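Hypothetical protein (Geobacillus stearothermophilus, PDB 1SFS) is of unknown function but is possibly a bacterial lysozyme, with a glycoside hydrolase-like domain that would act on cell-wall polysaccharide. Local coordinates at residues A[36-44]-A[74-83]; A[196-204]-A[211-219]. One frame throughout, in Å; residues are numbered along the deposited sequence. Where two conformers were deposited one is given.

How the contacts relate
Contact 1 (36-44 with 74-83) and contact 2 (196-204 with 211-219) follow one another along the chain and do not touch: their centres lie 22 Å apart and their nearest atoms about 11 Å. Contact 1 packs the loop 36-39 and the start of helix 40-49 against helix 72-80 and the turn after it, its centre about 17 Å from the centre of the chain. Contact 2 lays a long loop over strand 211-218, its centre about 13 Å from that of the chain. The sheet connects them, since its first strand, 29-33, pairs with the last, 227-231, the antiparallel neighbour of 211-218. No catalytic site is assigned, and both contacts are described as structural packing.

Contact 1: A[36-44]-A[74-83]; sequences QVVTDQLFQ and EIVRIRNYGV
Two aromatic side chains, F43 with CG anti to the backbone N (chi1 174°) and Y81 with CG anti to the carbonyl carbon (chi1 -58°), swing toward each other from helix 40-49 and from just after helix 72-80. Their rings stack face to face, pointing in opposite directions, with the F43 and Y81 centroids 3.6 Å apart and the planes at 5°. The Y81 hydroxyl reaches D40, donating from OH to OD1 in a very short bond of 2.5 Å. That same OD1 of D40 is met on its syn side by Q44 NE2 at 3.0 Å, so two donors hold the carboxylate oxygen, while Q44 OE1 accepts from R47. A leucine in place of Y81 would probably leave D40 OD1 without its hydroxyl partner and the F43 ring without its flat stacking mate.

Upstream of helix 40-49, the loop is gripped through its backbone. R77, bent at chi3, turns the NE side of its guanidinium to V38 O and bonds it with NE and NH1, each at 2.8 Å; both bonds lie in the guanidinium plane. V38 N points straight at E74 OE1, 2.8 Å away, but comes from above the carboxylate plane. Beside these polar bonds V38 CG2 packs on I78 CD1 at 3.8 Å. T39 caps the helix start, its OG1 accepting from L42 N.

E74 OE1 is shared with R58 in a salt bridge, V38 also rests on W56 and R58, and L42 of helix 40-49 touches W56, so both segments lie against strand 55-59, while Y52 meets the F43 ring edge-to-face.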
loop_
_atom_site.group_PDB
_atom_site.type_symbol
_atom_site.label_atom_id
_atom_site.label_comp_id
_atom_site.label_asym_id
_atom_site.label_seq_id
_atom_site.Cartn_x
_atom_site.Cartn_y
_atom_site.Cartn_z
ATOM N N GLN A 36 -4.497 13.023 -0.200
ATOM C CA GLN A 36 -5.765 13.702 0.086
ATOM C C GLN A 36 -6.952 12.802 -0.261
ATOM O O GLN A 36 -6.891 11.833 -1.008
ATOM C CB GLN A 36 -5.771 15.096 -0.549
ATOM C CG GLN A 36 -6.012 14.992 -2.001
ATOM C CD GLN A 36 -5.757 16.362 -2.660
ATOM O OE1 GLN A 36 -4.654 16.812 -2.875
ATOM N NE2 GLN A 36 -6.828 17.044 -3.070
ATOM N N VAL A 37 -8.093 13.180 0.335
ATOM C CA VAL A 37 -9.382 12.547 0.124
ATOM C C VAL A 37 -9.778 12.525 -1.353
ATOM O O VAL A 37 -9.619 13.544 -2.072
ATOM C CB VAL A 37 -10.459 13.292 0.935
ATOM C CG1 VAL A 37 -11.897 12.921 0.585
ATOM C CG2 VAL A 37 -10.167 13.117 2.406
ATOM N N VAL A 38 -10.373 11.413 -1.742
ATOM C CA VAL A 38 -10.952 11.311 -3.077
ATOM C C VAL A 38 -12.309 11.985 -3.048
ATOM O O VAL A 38 -13.298 11.361 -2.707
ATOM C CB VAL A 38 -11.079 9.870 -3.525
ATOM C CG1 VAL A 38 -11.496 9.827 -4.995
ATOM C CG2 VAL A 38 -9.781 9.108 -3.364
ATOM N N THR A 39 -12.383 13.210 -3.441
ATOM C CA THR A 39 -13.632 13.896 -3.736
ATOM C C THR A 39 -14.028 13.566 -5.148
ATOM O O THR A 39 -13.240 13.066 -5.963
ATOM C CB THR A 39 -13.407 15.416 -3.579
ATOM O OG1 THR A 39 -12.444 15.777 -4.561
ATOM C CG2 THR A 39 -13.033 15.799 -2.153
ATOM N N ASP A 40 -15.269 13.893 -5.504
ATOM C CA ASP A 40 -15.667 13.720 -6.903
ATOM C C ASP A 40 -14.791 14.528 -7.821
ATOM O O ASP A 40 -14.412 14.079 -8.901
ATOM C CB ASP A 40 -17.121 14.083 -7.172
ATOM C CG ASP A 40 -17.513 13.718 -8.626
ATOM O OD1 ASP A 40 -17.512 12.535 -9.015
ATOM O OD2 ASP A 40 -17.873 14.615 -9.431
ATOM N N GLN A 41 -14.435 15.738 -7.366
ATOM C CA GLN A 41 -13.543 16.607 -8.157
ATOM C C GLN A 41 -12.204 15.936 -8.444
ATOM O O GLN A 41 -11.779 15.965 -9.605
ATOM C CB GLN A 41 -13.394 17.976 -7.517
ATOM C CG GLN A 41 -14.630 18.830 -7.785
ATOM C CD GLN A 41 -14.824 19.476 -9.132
ATOM O OE1 GLN A 41 -14.026 19.284 -10.041
ATOM N NE2 GLN A 41 -15.863 20.287 -9.372
ATOM N N LEU A 42 -11.582 15.311 -7.456
ATOM C CA LEU A 42 -10.291 14.670 -7.661
ATOM C C LEU A 42 -10.470 13.439 -8.531
ATOM O O LEU A 42 -9.647 13.175 -9.406
ATOM C CB LEU A 42 -9.636 14.319 -6.327
ATOM C CG LEU A 42 -8.267 13.660 -6.406
ATOM C CD1 LEU A 42 -7.248 14.463 -7.194
ATOM C CD2 LEU A 42 -7.734 13.384 -5.041
ATOM N N PHE A 43 -11.511 12.641 -8.306
ATOM C CA PHE A 43 -11.766 11.475 -9.180
ATOM C C PHE A 43 -11.918 11.917 -10.585
ATOM O O PHE A 43 -11.335 11.272 -11.499
ATOM C CB PHE A 43 -12.988 10.688 -8.641
ATOM C CG PHE A 43 -13.352 9.588 -9.594
ATOM C CD1 PHE A 43 -12.679 8.399 -9.704
ATOM C CD2 PHE A 43 -14.428 9.788 -10.463
ATOM C CE1 PHE A 43 -13.004 7.421 -10.685
ATOM C CE2 PHE A 43 -14.791 8.883 -11.428
ATOM C CZ PHE A 43 -14.048 7.751 -11.512
ATOM N N GLN A 44 -12.718 12.919 -10.840
ATOM C CA GLN A 44 -12.915 13.357 -12.238
ATOM C C GLN A 44 -11.649 13.891 -12.838
ATOM O O GLN A 44 -11.441 13.685 -14.054
ATOM C CB GLN A 44 -14.057 14.391 -12.271
ATOM C CG GLN A 44 -15.420 13.875 -11.840
ATOM C CD GLN A 44 -15.998 12.672 -12.543
ATOM O OE1 GLN A 44 -15.619 12.352 -13.676
ATOM N NE2 GLN A 44 -16.866 11.912 -11.885
ATOM N N GLU A 74 -16.116 8.666 2.271
ATOM C CA GLU A 74 -15.200 8.592 1.159
ATOM C C GLU A 74 -15.153 7.174 0.574
ATOM O O GLU A 74 -15.107 7.045 -0.655
ATOM C CB GLU A 74 -13.820 9.027 1.625
ATOM C CG GLU A 74 -12.787 8.989 0.522
ATOM C CD GLU A 74 -11.364 9.291 0.917
ATOM O OE1 GLU A 74 -10.526 9.253 0.008
ATOM O OE2 GLU A 74 -11.080 9.567 2.113
ATOM N N ILE A 75 -15.133 6.149 1.402
ATOM C CA ILE A 75 -15.135 4.796 0.855
ATOM C C ILE A 75 -16.357 4.533 -0.003
ATOM O O ILE A 75 -16.242 3.938 -1.069
ATOM C CB ILE A 75 -14.987 3.781 2.018
ATOM C CG1 ILE A 75 -13.573 3.929 2.642
ATOM C CG2 ILE A 75 -15.286 2.380 1.538
ATOM C CD1 ILE A 75 -13.380 3.137 3.895
ATOM N N VAL A 76 -17.532 4.976 0.462
ATOM C CA VAL A 76 -18.739 4.822 -0.312
ATOM C C VAL A 76 -18.563 5.471 -1.666
ATOM O O VAL A 76 -18.928 4.904 -2.726
ATOM C CB VAL A 76 -19.969 5.436 0.421
ATOM C CG1 VAL A 76 -21.145 5.621 -0.506
ATOM C CG2 VAL A 76 -20.336 4.554 1.616
ATOM N N ARG A 77 -18.023 6.678 -1.705
ATOM C CA ARG A 77 -17.875 7.290 -3.020
ATOM C C ARG A 77 -16.901 6.538 -3.929
ATOM O O ARG A 77 -17.165 6.314 -5.111
ATOM C CB ARG A 77 -17.478 8.745 -2.785
ATOM C CG ARG A 77 -17.225 9.455 -4.098
ATOM C CD ARG A 77 -17.096 10.965 -3.920
ATOM N NE ARG A 77 -16.136 11.281 -2.887
ATOM C CZ ARG A 77 -16.310 11.629 -1.628
ATOM N NH1 ARG A 77 -15.302 11.839 -0.864
ATOM N NH2 ARG A 77 -17.552 11.797 -1.144
ATOM N N ILE A 78 -15.718 6.150 -3.356
ATOM C CA ILE A 78 -14.766 5.448 -4.189
ATOM C C ILE A 78 -15.407 4.206 -4.798
ATOM O O ILE A 78 -15.281 3.937 -5.988
ATOM C CB ILE A 78 -13.482 5.128 -3.374
ATOM C CG1 ILE A 78 -12.776 6.417 -2.939
ATOM C CG2 ILE A 78 -12.566 4.241 -4.181
ATOM C CD1 ILE A 78 -11.667 6.191 -1.925
ATOM N N ARG A 79 -16.095 3.437 -3.962
ATOM C CA ARG A 79 -16.731 2.220 -4.447
ATOM C C ARG A 79 -17.821 2.531 -5.436
ATOM O O ARG A 79 -18.090 1.715 -6.333
ATOM C CB ARG A 79 -17.230 1.392 -3.276
ATOM C CG ARG A 79 -16.104 0.920 -2.360
ATOM C CD ARG A 79 -16.475 -0.011 -1.260
ATOM N NE ARG A 79 -16.766 -1.340 -1.852
ATOM C CZ ARG A 79 -17.910 -1.972 -2.034
ATOM N NH1 ARG A 79 -17.851 -3.192 -2.608
ATOM N NH2 ARG A 79 -19.022 -1.400 -1.666
ATOM N N ASN A 80 -18.485 3.681 -5.341
ATOM C CA ASN A 80 -19.514 4.085 -6.304
ATOM C C ASN A 80 -18.952 4.206 -7.686
ATOM O O ASN A 80 -19.697 4.025 -8.667
ATOM C CB ASN A 80 -20.162 5.351 -5.786
ATOM C CG ASN A 80 -20.851 6.187 -6.829
ATOM O OD1 ASN A 80 -20.308 7.025 -7.459
ATOM N ND2 ASN A 80 -22.095 5.873 -6.952
ATOM N N TYR A 81 -17.662 4.496 -7.853
ATOM C CA TYR A 81 -17.013 4.552 -9.152
ATOM C C TYR A 81 -16.507 3.210 -9.652
ATOM O O TYR A 81 -15.881 3.124 -10.701
ATOM C CB TYR A 81 -15.876 5.560 -9.101
ATOM C CG TYR A 81 -16.247 6.940 -8.715
ATOM C CD1 TYR A 81 -17.218 7.650 -9.338
ATOM C CD2 TYR A 81 -15.542 7.532 -7.660
ATOM C CE1 TYR A 81 -17.497 8.966 -8.912
ATOM C CE2 TYR A 81 -15.763 8.773 -7.214
ATOM C CZ TYR A 81 -16.768 9.472 -7.861
ATOM O OH TYR A 81 -16.983 10.759 -7.384
ATOM N N GLY A 82 -16.747 2.142 -8.869
ATOM C CA GLY A 82 -16.194 0.849 -9.276
ATOM C C GLY A 82 -14.692 0.735 -9.039
ATOM O O GLY A 82 -14.014 -0.076 -9.723
ATOM N N VAL A 83 -14.176 1.559 -8.121
ATOM C CA VAL A 83 -12.760 1.599 -7.780
ATOM C C VAL A 83 -12.571 0.903 -6.436
ATOM O O VAL A 83 -13.382 1.062 -5.520
ATOM C CB VAL A 83 -12.337 3.082 -7.730
ATOM C CG1 VAL A 83 -10.849 3.210 -7.302
ATOM C CG2 VAL A 83 -12.520 3.754 -9.056
#

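Contact 2: A[196-204]-A[211-219]; sequences QKAPRYQPA and NVWVWQYGR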
loop_
_atom_site.group_PDB
_atom_site.type_symbol
_atom_site.label_atom_id
_atom_site.label_comp_id
_atom_site.label_asym_id
_atom_site.label_seq_id
_atom_site.Cartn_x
_atom_site.Cartn_y
_atom_site.Cartn_z
ATOM N N GLN A 196 -2.960 4.862 -20.487
ATOM C CA GLN A 196 -2.714 4.152 -21.752
ATOM C C GLN A 196 -1.243 4.183 -22.135
ATOM O O GLN A 196 -0.843 3.379 -22.982
ATOM C CB GLN A 196 -3.605 4.712 -22.866
ATOM C CG GLN A 196 -5.070 4.431 -22.577
ATOM C CD GLN A 196 -5.510 3.005 -22.326
ATOM O OE1 GLN A 196 -6.534 2.656 -21.741
ATOM N NE2 GLN A 196 -4.696 2.089 -22.813
ATOM N N LYS A 197 -0.459 4.988 -21.449
ATOM C CA LYS A 197 0.976 5.134 -21.676
ATOM C C LYS A 197 1.811 4.435 -20.605
ATOM O O LYS A 197 3.028 4.560 -20.635
ATOM C CB LYS A 197 1.310 6.638 -21.729
ATOM C CG LYS A 197 0.581 7.403 -22.817
ATOM C CD LYS A 197 1.157 8.755 -23.206
ATOM C CE LYS A 197 0.113 9.840 -22.901
ATOM N NZ LYS A 197 0.665 11.202 -22.701
ATOM N N ALA A 198 1.151 3.712 -19.708
ATOM C CA ALA A 198 1.883 3.086 -18.596
ATOM C C ALA A 198 2.906 2.077 -19.108
ATOM O O ALA A 198 2.685 1.441 -20.153
ATOM C CB ALA A 198 0.879 2.380 -17.698
ATOM N N PRO A 199 4.019 1.877 -18.414
ATOM C CA PRO A 199 5.004 0.898 -18.835
ATOM C C PRO A 199 4.555 -0.513 -18.549
ATOM O O PRO A 199 3.617 -0.752 -17.787
ATOM C CB PRO A 199 6.179 1.253 -17.936
ATOM C CG PRO A 199 5.577 1.852 -16.704
ATOM C CD PRO A 199 4.396 2.614 -17.205
ATOM N N ARG A 200 5.252 -1.468 -19.131
ATOM C CA ARG A 200 5.101 -2.852 -18.767
ATOM C C ARG A 200 5.322 -3.033 -17.267
ATOM O O ARG A 200 6.195 -2.406 -16.650
ATOM C CB ARG A 200 6.160 -3.700 -19.521
ATOM C CG ARG A 200 5.988 -5.204 -19.305
ATOM C CD ARG A 200 6.996 -6.006 -20.157
ATOM N NE ARG A 200 8.339 -5.480 -19.919
ATOM C CZ ARG A 200 9.140 -5.932 -18.951
ATOM N NH1 ARG A 200 10.318 -5.369 -18.808
ATOM N NH2 ARG A 200 8.831 -6.913 -18.122
ATOM N N TYR A 201 4.538 -3.922 -16.673
ATOM C CA TYR A 201 4.701 -4.203 -15.248
ATOM C C TYR A 201 6.060 -4.819 -14.955
ATOM O O TYR A 201 6.344 -5.919 -15.398
ATOM C CB TYR A 201 3.564 -5.119 -14.808
ATOM C CG TYR A 201 3.501 -5.392 -13.318
ATOM C CD1 TYR A 201 2.957 -4.438 -12.463
ATOM C CD2 TYR A 201 3.970 -6.565 -12.736
ATOM C CE1 TYR A 201 2.860 -4.617 -11.108
ATOM C CE2 TYR A 201 3.866 -6.763 -11.369
ATOM C CZ TYR A 201 3.329 -5.789 -10.556
ATOM O OH TYR A 201 3.209 -5.923 -9.208
ATOM N N GLN A 202 6.880 -4.124 -14.181
ATOM C CA GLN A 202 8.253 -4.540 -13.890
ATOM C C GLN A 202 8.760 -3.971 -12.565
ATOM O O GLN A 202 9.833 -3.321 -12.519
ATOM C CB GLN A 202 9.204 -4.193 -15.059
ATOM C CG GLN A 202 9.119 -2.772 -15.485
ATOM C CD GLN A 202 9.644 -2.355 -16.828
ATOM O OE1 GLN A 202 8.842 -1.660 -17.442
ATOM N NE2 GLN A 202 10.860 -2.684 -17.228
ATOM N N PRO A 203 8.064 -4.182 -11.455
ATOM C CA PRO A 203 8.606 -3.651 -10.183
ATOM C C PRO A 203 9.905 -4.332 -9.791
ATOM O O PRO A 203 10.114 -5.530 -10.074
ATOM C CB PRO A 203 7.538 -4.042 -9.182
ATOM C CG PRO A 203 6.852 -5.202 -9.747
ATOM C CD PRO A 203 6.848 -4.935 -11.243
ATOM N N ALA A 204 10.725 -3.573 -9.072
ATOM C CA ALA A 204 11.861 -4.184 -8.322
ATOM C C ALA A 204 11.294 -5.055 -7.200
ATOM O O ALA A 204 10.304 -4.725 -6.571
ATOM C CB ALA A 204 12.717 -3.100 -7.730
ATOM N N ASN A 211 5.444 -11.813 -2.968
ATOM C CA ASN A 211 4.275 -11.520 -3.784
ATOM C C ASN A 211 4.302 -10.021 -4.113
ATOM O O ASN A 211 3.722 -9.222 -3.375
ATOM C CB ASN A 211 2.999 -11.868 -3.036
ATOM C CG ASN A 211 2.910 -13.291 -2.611
ATOM O OD1 ASN A 211 3.035 -14.173 -3.430
ATOM N ND2 ASN A 211 2.757 -13.518 -1.304
ATOM N N VAL A 212 4.986 -9.632 -5.162
ATOM C CA VAL A 212 5.131 -8.213 -5.511
ATOM C C VAL A 212 4.014 -7.869 -6.487
ATOM O O VAL A 212 4.132 -8.029 -7.708
ATOM C CB VAL A 212 6.520 -7.855 -6.048
ATOM C CG1 VAL A 212 6.586 -6.372 -6.270
ATOM C CG2 VAL A 212 7.603 -8.343 -5.132
ATOM N N TRP A 213 2.878 -7.462 -5.940
ATOM C CA TRP A 213 1.640 -7.316 -6.669
ATOM C C TRP A 213 1.231 -5.901 -6.951
ATOM O O TRP A 213 0.217 -5.685 -7.598
ATOM C CB TRP A 213 0.486 -8.040 -5.961
ATOM C CG TRP A 213 0.611 -9.534 -5.947
ATOM C CD1 TRP A 213 1.554 -10.319 -6.521
ATOM C CD2 TRP A 213 -0.327 -10.391 -5.261
ATOM N NE1 TRP A 213 1.246 -11.660 -6.242
ATOM C CE2 TRP A 213 0.118 -11.713 -5.473
ATOM C CE3 TRP A 213 -1.477 -10.133 -4.501
ATOM C CZ2 TRP A 213 -0.565 -12.793 -4.936
ATOM C CZ3 TRP A 213 -2.162 -11.219 -3.967
ATOM C CH2 TRP A 213 -1.679 -12.473 -4.210
ATOM N N VAL A 214 1.958 -4.918 -6.466
ATOM C CA VAL A 214 1.697 -3.514 -6.744
ATOM C C VAL A 214 3.017 -2.835 -7.030
ATOM O O VAL A 214 4.026 -3.175 -6.409
ATOM C CB VAL A 214 0.947 -2.775 -5.611
ATOM C CG1 VAL A 214 0.109 -1.643 -6.186
ATOM C CG2 VAL A 214 0.123 -3.716 -4.744
ATOM N N TRP A 215 3.017 -1.829 -7.900
ATOM C CA TRP A 215 4.202 -1.108 -8.288
ATOM C C TRP A 215 3.852 0.380 -8.415
ATOM O O TRP A 215 3.051 0.743 -9.304
ATOM C CB TRP A 215 4.714 -1.628 -9.631
ATOM C CG TRP A 215 5.913 -0.920 -10.145
ATOM C CD1 TRP A 215 6.911 -0.310 -9.463
ATOM C CD2 TRP A 215 6.256 -0.737 -11.526
ATOM N NE1 TRP A 215 7.827 0.225 -10.312
ATOM C CE2 TRP A 215 7.441 -0.018 -11.596
ATOM C CE3 TRP A 215 5.623 -1.112 -12.718
ATOM C CZ2 TRP A 215 8.035 0.335 -12.810
ATOM C CZ3 TRP A 215 6.200 -0.764 -13.929
ATOM C CH2 TRP A 215 7.388 -0.052 -13.956
ATOM N N GLN A 216 4.438 1.226 -7.608
ATOM C CA GLN A 216 4.316 2.683 -7.754
ATOM C C GLN A 216 5.398 3.104 -8.758
ATOM O O GLN A 216 6.566 3.209 -8.394
ATOM C CB GLN A 216 4.438 3.386 -6.439
ATOM C CG GLN A 216 4.006 4.847 -6.525
ATOM C CD GLN A 216 4.232 5.507 -5.206
ATOM O OE1 GLN A 216 5.404 5.623 -4.799
ATOM N NE2 GLN A 216 3.167 5.891 -4.533
ATOM N N TYR A 217 5.004 3.316 -10.006
ATOM C CA TYR A 217 5.978 3.625 -11.029
ATOM C C TYR A 217 6.222 5.110 -11.235
ATOM O O TYR A 217 7.169 5.489 -11.932
ATOM C CB TYR A 217 5.600 2.938 -12.348
ATOM C CG TYR A 217 4.426 3.517 -13.050
ATOM C CD1 TYR A 217 4.571 4.525 -13.973
ATOM C CD2 TYR A 217 3.137 3.032 -12.897
ATOM C CE1 TYR A 217 3.491 5.060 -14.652
ATOM C CE2 TYR A 217 2.048 3.544 -13.557
ATOM C CZ TYR A 217 2.220 4.571 -14.462
ATOM O OH TYR A 217 1.136 5.074 -15.122
ATOM N N GLY A 218 5.393 5.956 -10.614
ATOM C CA GLY A 218 5.613 7.368 -10.681
ATOM C C GLY A 218 4.981 8.088 -9.513
ATOM O O GLY A 218 3.942 7.647 -8.996
ATOM N N ARG A 219 5.575 9.197 -9.095
ATOM C CA ARG A 219 5.034 10.040 -8.045
ATOM C C ARG A 219 4.724 11.417 -8.606
ATOM O O ARG A 219 5.447 11.926 -9.490
ATOM C CB ARG A 219 6.004 10.163 -6.844
ATOM C CG ARG A 219 6.152 8.886 -6.066
ATOM C CD ARG A 219 7.134 9.103 -4.914
ATOM N NE ARG A 219 7.233 7.919 -4.094
ATOM C CZ ARG A 219 8.145 7.819 -3.113
ATOM N NH1 ARG A 219 9.042 8.736 -2.787
ATOM N NH2 ARG A 219 8.120 6.691 -2.429
#
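The loop between strands 182-185 and 211-218 doubles back over the second of these strands, and W215 is the side chain on which it lies. The indole, its CG anti to the backbone N (chi1 178°), rises from the strand and is sandwiched: P203 and the Q202 carbonyl cover one face, while CB of its strand neighbour Y217 sits over the opposite one. P203 CA stands 3.8 Å from the centroid of the W215 five-membered ring, only 7° off its normal, a CH-pi contact. At the far end of the indole, W215 CZ3 comes within 3.2 Å of R200 O, and P199 CG lies 3.8 Å from W215 CH2.

P199 also serves Y217, with P199 CD 3.9 Å from that ring's centroid, over its face. Y201 starts away from the strand, yet its ring extends back alongside W215 CB, and Y201 OH donates to V212 O at 2.7 Å, approaching from above the carbonyl plane. Nearby, P203 CG packs on V212 CG1 at 3.7 Å.

The polar ends of W215 and Y217 are held from elsewhere: W215 NE1 hydrogen-bonds P188 O, and Y217 OH is hydrogen-bonded to T193 and W30. Strand 211-218 itself pairs with 182-185 and, antiparallel, with 227-231, where Y217 and G218 both face T228 in a classic beta bulge.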